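Local coordinates for putative uncharacterized protein lp_3323 (Lactobacillus plantarum, PDB 3DC7), which is of unknown function but belongs to the GDSL-like lipase/acylhydrolase family, and is probably a hydrolase with an SGNH-type alpha/beta fold, at residues 102-107 / 111-116; 118-123 / 132-137; 151-156 / 160-165. All coordinates share one frame; numbering follows the deposited sequence. Where two conformers were deposited one is given.

Contact 1: 102-107 / 111-116; sequences GQYGDC and TFYGAL
A turn-to-helix contact joins Gly102-Asp106, in the loop that follows helix 92-96, to Thr111, Tyr113 and Gly114 at the start of helix 112-126. Thr111 is the N-cap: its OG1, set between the backbone N and the carbonyl carbon (chi1 61°), accepts from Gly114 N (3.3 Å) and donates to Asp106 OD2, also at 3.3 Å. That carboxylate oxygen has a second donor, Gln103 N, 2.8 Å from OD2, and the two reach it from opposite faces of the carboxylate plane. Thr111 approaches on the anti side, whereas Gln103 N stands 55° out of the plane. One oxygen thus links the helix cap to the type II beta turn Gln103-Asp106, itself closed by Asp106 N on Gln103 O (3.0 Å). The Tyr113 ring lies flat against the turn. Tyr104 N sits over its centre, 3.6 Å above the plane, and Gln103 C covers the same face nearer the rim. The two tyrosine side chains cross at about a right angle, with Tyr113 CE1 at the edge of the Tyr104 ring. At the end of the turn, Gly114 CA comes within 3.3 Å of Asp106 O in a CA-H...O contact, and a water bridges Gly105 N and Asp106 O. Both tyrosine hydroxyls reach helix 159-173, Tyr104 OH bonding to Asp172 and Tyr113 OH to Gln168; Phe112 packs on Ala165 and Ile166 of the same helix.

Contact 2: 118-123 / 132-137; sequences MLLTGL and KLFISA
Phe134 reaches from strand 132-136 into the group formed by Leu119, Leu120 and Leu123 on helix 112-126, and this apolar cluster is the closely packed part of the contact. The far end of the ring is met by methyls: Leu119 CD1 comes within 3.4 Å of Phe134 CZ, and Leu120 CD2 lies equally close to Phe134 CE2. With Phe134 modelled in two conformers, these short approaches hold for one of them. Leu123 CD1 lies at the edge, near the ring plane and 3.9 Å from Phe134 CE2. The CB of Leu120 does not point at the strand; CG, anti to the carbonyl carbon (chi1 -69°), brings CD2 nearer the ring. Helix and strand run nearly antiparallel, at 162°, with their axes 11.4 Å apart, as expected where a helix returns the chain to a parallel strand in a beta-alpha-beta crossover of a three-layer alpha/beta/alpha fold. Val88 of strand 85-89 and Thr170 and Val175 extend the packing round Phe134. Toward the loop end the packing changes character, from methyls on a ring to lysine methylenes. There Lys132 lies beside Leu123, CE 4.0 Å from Leu123 CB and 3.4 Å from Leu123 O, while a bend at chi4 (79°) directs NZ to the carbonyls of Val130 and Trp127 and to Gln124 OE1. Three oxygen partners hold NZ, which probably offsets the cost of burying its charge. The loose side is the outer face of the helix, where Thr121 is partly exposed and touched by Ile190 of the second subunit.

Contact 3: 151-156 / 160-165; sequences VTNGLG and SDYEAA
Asn153, which faces Tyr162 of helix 159-173, begins a type I beta turn that ends at Gly156, where Gly156 N is 2.9 Å from Asn153 O and phi is positive. The same asparagine forms an Asx turn, its OD1 accepting from Leu155 N at 3.0 Å; this donor stands well above the carbonyl plane. OD1 also takes the N-H of Tyr157, so the amide oxygen serves the loop backbone while its nitrogen turns to the helix. Asn153 ND2 donates to Tyr162 OH over 3.1 Å, in the amide plane but bent, with an N-H...O angle of 137°. The amide stands 78° from the ring plane, and ND2 lies 3.7 Å from Tyr162 CE1. With CG between the backbone N and the carbonyl carbon (chi1 68°), Asn153 can meet both the turn and the ring. Each polar group has a further partner: ND2 also bonds to Tyr95 O, and the tyrosine hydroxyl, having accepted from Asn153, donates to the carbonyl of Gln99. The buried amide and hydroxyl therefore join the loop before helix 159-173 to the end of helix 92-96 and the loop after it. Behind the hydroxyl, the Tyr162 ring meets that of Phe112. The exposed Leu155 adds a looser touch, its CD1 4.2 Å from Tyr162 OH.

In the fold
From the N terminus, contact 1 closes the loop after helix 92-96 onto the start of helix 112-126. Contact 2 follows on the same helix and packs it against strand 132-136, closing the connection between them. Contact 3 then folds the loop after that strand onto helix 159-173, which leads to strand 177-179. The three are in series, none nested or crossing. They nevertheless touch: Phe112 meets Tyr162 and Ala165, Tyr113 meets Ala165, and Leu116 meets both Ala165 and Phe134. Ser136 and Glu163 probably share a hydrogen bond. Helices 112-126 and 159-173 are thereby tied together beside the parallel sheet, while helix 206-223 packs on Leu133 and Ile135.

Contact 1: 102-107 / 111-116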
loop_
_atom_site.group_PDB
_atom_site.type_symbol
_atom_site.label_atom_id
_atom_site.label_comp_id
_atom_site.label_asym_id
_atom_site.label_seq_id
_atom_site.Cartn_x
_atom_site.Cartn_y
_atom_site.Cartn_z
ATOM N N GLY A 102 12.478 5.478 20.339
ATOM C CA GLY A 102 13.777 5.561 19.727
ATOM C C GLY A 102 13.668 6.210 18.366
ATOM O O GLY A 102 12.703 6.910 18.071
ATOM N N GLN A 103 14.663 5.945 17.534
ATOM C CA GLN A 103 14.859 6.650 16.281
ATOM C C GLN A 103 15.312 5.632 15.226
ATOM O O GLN A 103 16.005 4.655 15.532
ATOM C CB GLN A 103 15.931 7.723 16.506
ATOM C CG GLN A 103 16.035 8.772 15.436
ATOM C CD GLN A 103 16.837 9.998 15.876
ATOM O OE1 GLN A 103 16.827 10.391 17.057
ATOM N NE2 GLN A 103 17.526 10.618 14.918
ATOM N N TYR A 104 14.898 5.855 13.986
ATOM C CA TYR A 104 15.309 5.010 12.873
ATOM C C TYR A 104 16.845 4.939 12.824
ATOM O O TYR A 104 17.520 5.960 12.799
ATOM C CB TYR A 104 14.714 5.560 11.574
ATOM C CG TYR A 104 15.078 4.785 10.336
ATOM C CD1 TYR A 104 16.017 5.287 9.434
ATOM C CD2 TYR A 104 14.483 3.564 10.057
ATOM C CE1 TYR A 104 16.359 4.585 8.277
ATOM C CE2 TYR A 104 14.815 2.846 8.909
ATOM C CZ TYR A 104 15.759 3.368 8.022
ATOM O OH TYR A 104 16.104 2.673 6.883
ATOM N N GLY A 105 17.389 3.729 12.863
ATOM C CA GLY A 105 18.837 3.560 12.946
ATOM C C GLY A 105 19.320 3.001 14.276
ATOM O O GLY A 105 20.460 2.543 14.373
ATOM N N ASP A 106 18.476 3.044 15.307
ATOM C CA ASP A 106 18.811 2.392 16.580
ATOM C C ASP A 106 18.894 0.888 16.366
ATOM O O ASP A 106 18.121 0.327 15.579
ATOM C CB ASP A 106 17.762 2.691 17.658
ATOM C CG ASP A 106 17.795 4.130 18.128
ATOM O OD1 ASP A 106 18.807 4.824 17.898
ATOM O OD2 ASP A 106 16.794 4.565 18.730
ATOM N N CYS A 107 19.822 0.236 17.055
ATOM C CA CYS A 107 20.019 -1.198 16.846
ATOM C C CYS A 107 20.058 -2.051 18.114
ATOM O O CYS A 107 20.522 -3.202 18.088
ATOM C CB CYS A 107 21.236 -1.468 15.953
ATOM S SG CYS A 107 22.698 -0.584 16.403
ATOM N N THR A 111 14.986 0.362 22.600
ATOM C CA THR A 111 13.981 1.172 21.924
ATOM C C THR A 111 13.173 0.318 20.966
ATOM O O THR A 111 13.597 -0.777 20.586
ATOM C CB THR A 111 14.600 2.377 21.164
ATOM O OG1 THR A 111 15.494 1.914 20.146
ATOM C CG2 THR A 111 15.346 3.321 22.121
ATOM N N PHE A 112 12.011 0.821 20.577
ATOM C CA PHE A 112 11.126 0.101 19.657
ATOM C C PHE A 112 11.797 -0.126 18.303
ATOM O O PHE A 112 11.706 -1.206 17.742
ATOM C CB PHE A 112 9.820 0.870 19.476
ATOM C CG PHE A 112 8.758 0.101 18.742
ATOM C CD1 PHE A 112 8.286 -1.112 19.237
ATOM C CD2 PHE A 112 8.213 0.600 17.570
ATOM C CE1 PHE A 112 7.293 -1.814 18.565
ATOM C CE2 PHE A 112 7.214 -0.103 16.895
ATOM C CZ PHE A 112 6.762 -1.313 17.394
ATOM N N TYR A 113 12.472 0.899 17.796
ATOM C CA TYR A 113 13.187 0.815 16.519
ATOM C C TYR A 113 14.336 -0.179 16.555
ATOM O O TYR A 113 14.508 -0.981 15.629
ATOM C CB TYR A 113 13.733 2.177 16.128
ATOM C CG TYR A 113 12.800 3.047 15.327
ATOM C CD1 TYR A 113 12.606 2.829 13.948
ATOM C CD2 TYR A 113 12.151 4.127 15.920
ATOM C CE1 TYR A 113 11.767 3.664 13.195
ATOM C CE2 TYR A 113 11.306 4.960 15.183
ATOM C CZ TYR A 113 11.122 4.722 13.829
ATOM O OH TYR A 113 10.297 5.552 13.117
ATOM N N GLY A 114 15.125 -0.120 17.628
ATOM C CA GLY A 114 16.215 -1.061 17.835
ATOM C C GLY A 114 15.725 -2.484 17.967
ATOM O O GLY A 114 16.334 -3.405 17.430
ATOM N N ALA A 115 14.607 -2.676 18.660
ATOM C CA ALA A 115 14.087 -4.025 18.864
ATOM C C ALA A 115 13.512 -4.652 17.579
ATOM O O ALA A 115 13.742 -5.835 17.328
ATOM C CB ALA A 115 13.101 -4.061 19.989
ATOM N N LEU A 116 12.801 -3.865 16.765
ATOM C CA LEU A 116 12.425 -4.286 15.404
ATOM C C LEU A 116 13.623 -4.738 14.560
ATOM O O LEU A 116 13.562 -5.790 13.921
ATOM C CB LEU A 116 11.661 -3.178 14.665
ATOM C CG LEU A 116 10.237 -2.892 15.160
ATOM C CD1 LEU A 116 9.725 -1.555 14.625
ATOM C CD2 LEU A 116 9.299 -4.035 14.779
HETATM O O HOH W 1 16.351 1.155 13.657
#

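Contact 2: 118-123 / 132-137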
loop_
_atom_site.group_PDB
_atom_site.type_symbol
_atom_site.label_atom_id
_atom_site.label_comp_id
_atom_site.label_asym_id
_atom_site.label_seq_id
_atom_site.Cartn_x
_atom_site.Cartn_y
_atom_site.Cartn_z
HETATM N N MSE A 118 16.584 -5.967 15.456
HETATM C CA MSE A 118 17.086 -7.248 15.886
HETATM C C MSE A 118 16.107 -8.373 15.607
HETATM O O MSE A 118 16.524 -9.451 15.186
HETATM C CB MSE A 118 17.491 -7.206 17.341
HETATM C CG MSE A 118 18.794 -6.466 17.526
HETATM SE SE MSE A 118 18.973 -6.055 19.392
HETATM C CE MSE A 118 19.811 -7.755 19.926
ATOM N N LEU A 119 14.818 -8.121 15.823
ATOM C CA LEU A 119 13.790 -9.107 15.490
ATOM C C LEU A 119 13.869 -9.476 14.007
ATOM O O LEU A 119 14.027 -10.637 13.671
ATOM C CB LEU A 119 12.393 -8.585 15.819
ATOM C CG LEU A 119 11.239 -9.527 16.227
ATOM C CD1 LEU A 119 9.907 -8.930 15.807
ATOM C CD2 LEU A 119 11.341 -10.933 15.698
ATOM N N LEU A 120 13.773 -8.471 13.142
ATOM C CA LEU A 120 13.826 -8.653 11.692
ATOM C C LEU A 120 15.119 -9.298 11.178
ATOM O O LEU A 120 15.065 -10.106 10.257
ATOM C CB LEU A 120 13.596 -7.313 10.978
ATOM C CG LEU A 120 12.169 -6.782 11.113
ATOM C CD1 LEU A 120 12.090 -5.306 10.745
ATOM C CD2 LEU A 120 11.209 -7.631 10.291
ATOM N N THR A 121 16.265 -8.930 11.751
ATOM C CA THR A 121 17.540 -9.563 11.395
ATOM C C THR A 121 17.553 -11.035 11.830
ATOM O O THR A 121 17.908 -11.913 11.057
ATOM C CB THR A 121 18.738 -8.818 12.014
ATOM O OG1 THR A 121 18.687 -7.445 11.608
ATOM C CG2 THR A 121 20.069 -9.437 11.554
ATOM N N GLY A 122 17.122 -11.298 13.059
ATOM C CA GLY A 122 16.981 -12.663 13.550
ATOM C C GLY A 122 16.169 -13.556 12.633
ATOM O O GLY A 122 16.586 -14.679 12.312
ATOM N N LEU A 123 15.011 -13.057 12.201
ATOM C CA LEU A 123 14.087 -13.846 11.387
ATOM C C LEU A 123 14.646 -14.167 10.003
ATOM O O LEU A 123 14.469 -15.282 9.501
ATOM C CB LEU A 123 12.747 -13.127 11.248
ATOM C CG LEU A 123 11.867 -12.997 12.493
ATOM C CD1 LEU A 123 10.757 -11.981 12.278
ATOM C CD2 LEU A 123 11.293 -14.339 12.899
ATOM N N LYS A 132 7.059 -14.628 5.674
ATOM C CA LYS A 132 6.779 -13.949 6.935
ATOM C C LYS A 132 5.938 -12.720 6.700
ATOM O O LYS A 132 6.071 -12.056 5.678
ATOM C CB LYS A 132 8.071 -13.467 7.603
ATOM C CG LYS A 132 9.171 -14.465 7.637
ATOM C CD LYS A 132 10.491 -13.797 7.923
ATOM C CE LYS A 132 11.587 -14.817 7.791
ATOM N NZ LYS A 132 11.900 -15.021 6.355
ATOM N N LEU A 133 5.093 -12.400 7.668
ATOM C CA LEU A 133 4.481 -11.089 7.682
ATOM C C LEU A 133 4.414 -10.467 9.076
ATOM O O LEU A 133 4.389 -11.173 10.093
ATOM C CB LEU A 133 3.118 -11.071 6.966
ATOM C CG LEU A 133 1.849 -11.807 7.397
ATOM C CD1 LEU A 133 1.758 -11.994 8.870
ATOM C CD2 LEU A 133 0.650 -11.017 6.943
ATOM N N PHE A 134 4.398 -9.138 9.102
ATOM C CA PHE A 134 4.237 -8.358 10.320
ATOM C C PHE A 134 2.839 -7.781 10.371
ATOM O O PHE A 134 2.390 -7.153 9.411
ATOM C CB PHE A 134 5.264 -7.225 10.368
ATOM C CG PHE A 134 6.473 -7.545 11.190
ATOM C CD1 PHE A 134 6.780 -6.791 12.311
ATOM C CD2 PHE A 134 7.297 -8.621 10.854
ATOM C CE1 PHE A 134 7.896 -7.087 13.086
ATOM C CE2 PHE A 134 8.412 -8.930 11.627
ATOM C CZ PHE A 134 8.710 -8.163 12.741
ATOM N N ILE A 135 2.151 -8.008 11.486
ATOM C CA ILE A 135 0.794 -7.496 11.680
ATOM C C ILE A 135 0.822 -6.452 12.792
ATOM O O ILE A 135 1.272 -6.740 13.895
ATOM C CB ILE A 135 -0.205 -8.628 12.034
ATOM C CG1 ILE A 135 -0.156 -9.746 10.976
ATOM C CG2 ILE A 135 -1.594 -8.069 12.133
ATOM C CD1 ILE A 135 -0.709 -11.059 11.461
ATOM N N SER A 136 0.364 -5.237 12.501
ATOM C CA SER A 136 0.228 -4.222 13.557
ATOM C C SER A 136 -1.242 -3.959 13.900
ATOM O O SER A 136 -2.116 -4.049 13.033
ATOM C CB SER A 136 0.941 -2.934 13.170
ATOM O OG SER A 136 0.371 -2.372 12.005
ATOM N N ALA A 137 -1.497 -3.616 15.158
ATOM C CA ALA A 137 -2.840 -3.615 15.742
ATOM C C ALA A 137 -3.755 -2.478 15.329
ATOM O O ALA A 137 -3.316 -1.420 14.895
ATOM C CB ALA A 137 -2.743 -3.659 17.257
#

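Contact 3: 151-156 / 160-165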
loop_
_atom_site.group_PDB
_atom_site.type_symbol
_atom_site.label_atom_id
_atom_site.label_comp_id
_atom_site.label_asym_id
_atom_site.label_seq_id
_atom_site.Cartn_x
_atom_site.Cartn_y
_atom_site.Cartn_z
ATOM N N VAL A 151 -5.212 8.673 22.344
ATOM C CA VAL A 151 -4.523 9.924 22.015
ATOM C C VAL A 151 -2.982 9.774 22.019
ATOM O O VAL A 151 -2.372 9.685 20.946
ATOM C CB VAL A 151 -4.981 11.094 22.964
ATOM C CG1 VAL A 151 -4.336 12.411 22.564
ATOM C CG2 VAL A 151 -6.499 11.243 22.963
ATOM N N THR A 152 -2.375 9.757 23.214
ATOM C CA THR A 152 -0.928 9.596 23.397
ATOM C C THR A 152 -0.659 8.666 24.596
ATOM O O THR A 152 -1.514 8.520 25.462
ATOM C CB THR A 152 -0.217 10.959 23.646
ATOM O OG1 THR A 152 -1.013 11.764 24.528
ATOM C CG2 THR A 152 -0.011 11.743 22.345
ATOM N N ASN A 153 0.508 8.022 24.629
ATOM C CA ASN A 153 0.916 7.210 25.787
ATOM C C ASN A 153 1.676 8.062 26.814
ATOM O O ASN A 153 1.794 9.260 26.630
ATOM C CB ASN A 153 1.737 5.986 25.345
ATOM C CG ASN A 153 3.101 6.353 24.765
ATOM O OD1 ASN A 153 3.541 7.509 24.825
ATOM N ND2 ASN A 153 3.781 5.359 24.199
ATOM N N GLY A 154 2.184 7.456 27.890
ATOM C CA GLY A 154 2.903 8.199 28.940
ATOM C C GLY A 154 4.179 8.921 28.502
ATOM O O GLY A 154 4.664 9.831 29.190
ATOM N N LEU A 155 4.726 8.529 27.354
ATOM C CA LEU A 155 5.916 9.171 26.821
ATOM C C LEU A 155 5.521 10.245 25.818
ATOM O O LEU A 155 6.374 10.898 25.237
ATOM C CB LEU A 155 6.827 8.143 26.147
ATOM C CG LEU A 155 7.215 6.917 26.959
ATOM C CD1 LEU A 155 7.948 5.955 26.059
ATOM C CD2 LEU A 155 8.070 7.298 28.175
ATOM N N GLY A 156 4.222 10.401 25.596
ATOM C CA GLY A 156 3.724 11.427 24.688
ATOM C C GLY A 156 3.723 11.103 23.206
ATOM O O GLY A 156 3.438 11.984 22.402
ATOM N N SER A 160 0.223 5.776 16.116
ATOM C CA SER A 160 0.684 5.890 14.727
ATOM C C SER A 160 2.184 6.161 14.568
ATOM O O SER A 160 2.727 5.986 13.477
ATOM C CB SER A 160 -0.116 6.954 13.978
ATOM O OG SER A 160 0.145 8.245 14.510
ATOM N N ASP A 161 2.859 6.590 15.638
ATOM C CA ASP A 161 4.336 6.704 15.601
ATOM C C ASP A 161 5.003 5.331 15.639
ATOM O O ASP A 161 6.015 5.106 14.974
ATOM C CB ASP A 161 4.847 7.570 16.740
ATOM C CG ASP A 161 4.452 9.016 16.586
ATOM O OD1 ASP A 161 4.535 9.525 15.448
ATOM O OD2 ASP A 161 4.051 9.649 17.588
ATOM N N TYR A 162 4.411 4.411 16.408
ATOM C CA TYR A 162 4.877 3.019 16.469
ATOM C C TYR A 162 4.509 2.263 15.202
ATOM O O TYR A 162 5.312 1.537 14.631
ATOM C CB TYR A 162 4.291 2.324 17.694
ATOM C CG TYR A 162 4.823 2.866 19.003
ATOM C CD1 TYR A 162 4.385 4.091 19.506
ATOM C CD2 TYR A 162 5.760 2.154 19.739
ATOM C CE1 TYR A 162 4.874 4.584 20.700
ATOM C CE2 TYR A 162 6.252 2.647 20.939
ATOM C CZ TYR A 162 5.801 3.858 21.408
ATOM O OH TYR A 162 6.281 4.348 22.588
ATOM N N GLU A 163 3.280 2.449 14.770
ATOM C CA GLU A 163 2.797 1.942 13.492
ATOM C C GLU A 163 3.711 2.352 12.312
ATOM O O GLU A 163 4.027 1.525 11.469
ATOM C CB GLU A 163 1.342 2.396 13.308
ATOM C CG GLU A 163 0.786 2.262 11.899
ATOM C CD GLU A 163 0.591 0.812 11.492
ATOM O OE1 GLU A 163 0.551 -0.056 12.395
ATOM O OE2 GLU A 163 0.488 0.551 10.272
ATOM N N ALA A 164 4.173 3.602 12.284
ATOM C CA ALA A 164 5.117 4.064 11.254
ATOM C C ALA A 164 6.505 3.423 11.365
ATOM O O ALA A 164 7.139 3.121 10.343
ATOM C CB ALA A 164 5.233 5.585 11.265
ATOM N N ALA A 165 6.967 3.207 12.599
ATOM C CA ALA A 165 8.229 2.503 12.861
ATOM C C ALA A 165 8.212 1.086 12.261
ATOM O O ALA A 165 9.152 0.684 11.565
ATOM C CB ALA A 165 8.523 2.464 14.377
#